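Local coordinates for tail protein, 43 kDa (Neisseria meningitidis MC58, PDB 3D37) that is of unknown function but is probably a baseplate hub component of a Mu-like phage tail, at residues G148-V151 and W152-L155. Numbering follows the deposited sequence.
Sequences GETV and WQAL
Thr150 and Gln153 meet where the chain leaves a loop and starts helix 151-161, and the first turn is closed by two successive backbone bonds, from Ala154 N to Thr150 O (3.1 Å) and from Leu155 N to Val151 O (2.7 Å). Thr150 is the N-cap. Thr150 OG1 accepts from Gln153 N at 2.8 Å in a nearly straight bond (167°). The hydroxyl can do this because OG1 sits between the backbone N and the carbonyl carbon (chi1 65°), which directs it at the N-H of Gln153. Gln153 returns the bond. Its CG lies beside its own backbone N, and the chain then runs extended, back past the threonine at about a right angle. Gln153 OE1 accepts from Thr150 N at 3.0 Å, on a lone pair in the carbonyl plane. A weak bond from Thr150 OG1 also reaches OE1. Two backbone N-H groups at the helix start are thus satisfied by side chains, and the amide of Gln153 is held by its oxygen.

The Glu149 side chain crosses that of Gln153 at a slant. Glu149 CG is 3.6 Å from Gln153 OE1, and Glu149 OE2 is 3.6 Å from Gln153 CB. The carboxylate and amide planes are 51° apart. A negative charge near the helix N-terminus would probably be favoured by the helix dipole.

Val151, Trp152 and Leu155 turn to the buried side. Trp152 packs on helix 95-100 and on Pro166 and Leu168 of strand 165-168. Val151 and Leu155 both touch Leu120 of helix 113-121. The reciprocal bonds of Thr150 and Gln153 form a capping box, here starting a helix within the gp44-like second domain.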
loop_
_atom_site.group_PDB
_atom_site.type_symbol
_atom_site.label_atom_id
_atom_site.label_comp_id
_atom_site.label_asym_id
_atom_site.label_seq_id
_atom_site.Cartn_x
_atom_site.Cartn_y
_atom_site.Cartn_z
ATOM N N GLY A 148 10.077 -9.398 -46.345
ATOM C CA GLY A 148 9.554 -9.674 -44.990
ATOM C C GLY A 148 8.543 -8.651 -44.453
ATOM O O GLY A 148 8.194 -8.678 -43.276
ATOM N N GLU A 149 8.083 -7.727 -45.300
ATOM C CA GLU A 149 7.070 -6.756 -44.861
ATOM C C GLU A 149 5.756 -7.476 -44.610
ATOM O O GLU A 149 5.411 -8.500 -45.289
ATOM C CB GLU A 149 6.903 -5.547 -45.823
ATOM C CG GLU A 149 7.928 -4.428 -45.509
ATOM C CD GLU A 149 7.585 -3.035 -46.058
ATOM O OE1 GLU A 149 7.386 -2.858 -47.287
ATOM O OE2 GLU A 149 7.578 -2.097 -45.233
ATOM N N THR A 150 5.055 -6.937 -43.614
ATOM C CA THR A 150 3.845 -7.484 -43.176
ATOM C C THR A 150 2.823 -6.884 -44.093
ATOM O O THR A 150 3.047 -5.855 -44.697
ATOM C CB THR A 150 3.562 -7.070 -41.674
ATOM O OG1 THR A 150 3.368 -5.641 -41.564
ATOM C CG2 THR A 150 4.706 -7.525 -40.738
ATOM N N VAL A 151 1.671 -7.503 -44.183
ATOM C CA VAL A 151 0.566 -6.888 -44.925
ATOM C C VAL A 151 0.293 -5.435 -44.424
ATOM O O VAL A 151 0.062 -4.506 -45.241
ATOM C CB VAL A 151 -0.700 -7.775 -44.865
ATOM C CG1 VAL A 151 -1.783 -7.236 -45.792
ATOM C CG2 VAL A 151 -0.364 -9.227 -45.233
ATOM N N TRP A 152 0.313 -5.270 -43.088
ATOM C CA TRP A 152 0.099 -3.987 -42.427
ATOM C C TRP A 152 1.125 -2.925 -42.830
ATOM O O TRP A 152 0.746 -1.865 -43.273
ATOM C CB TRP A 152 0.030 -4.097 -40.887
ATOM C CG TRP A 152 -0.703 -2.930 -40.390
ATOM C CD1 TRP A 152 -0.165 -1.779 -39.842
ATOM C CD2 TRP A 152 -2.087 -2.690 -40.540
ATOM N NE1 TRP A 152 -1.152 -0.860 -39.628
ATOM C CE2 TRP A 152 -2.347 -1.388 -40.018
ATOM C CE3 TRP A 152 -3.161 -3.469 -40.993
ATOM C CZ2 TRP A 152 -3.621 -0.854 -39.946
ATOM C CZ3 TRP A 152 -4.418 -2.938 -40.939
ATOM C CH2 TRP A 152 -4.658 -1.649 -40.404
ATOM N N GLN A 153 2.400 -3.209 -42.655
ATOM C CA GLN A 153 3.474 -2.333 -43.153
ATOM C C GLN A 153 3.298 -1.925 -44.587
ATOM O O GLN A 153 3.443 -0.743 -44.916
ATOM C CB GLN A 153 4.815 -3.020 -43.047
ATOM C CG GLN A 153 5.364 -2.991 -41.671
ATOM C CD GLN A 153 6.601 -3.866 -41.523
ATOM O OE1 GLN A 153 6.695 -4.918 -42.146
ATOM N NE2 GLN A 153 7.534 -3.453 -40.662
ATOM N N ALA A 154 2.949 -2.896 -45.436
ATOM C CA ALA A 154 2.784 -2.650 -46.838
ATOM C C ALA A 154 1.581 -1.765 -47.069
ATOM O O ALA A 154 1.578 -0.877 -47.932
ATOM C CB ALA A 154 2.608 -4.009 -47.620
ATOM N N LEU A 155 0.538 -2.021 -46.305
ATOM C CA LEU A 155 -0.667 -1.267 -46.457
ATOM C C LEU A 155 -0.456 0.213 -45.998
ATOM O O LEU A 155 -1.036 1.148 -46.579
ATOM C CB LEU A 155 -1.740 -1.940 -45.612
ATOM C CG LEU A 155 -3.218 -1.762 -45.833
ATOM C CD1 LEU A 155 -3.583 -2.008 -47.260
ATOM C CD2 LEU A 155 -3.834 -2.800 -44.923
#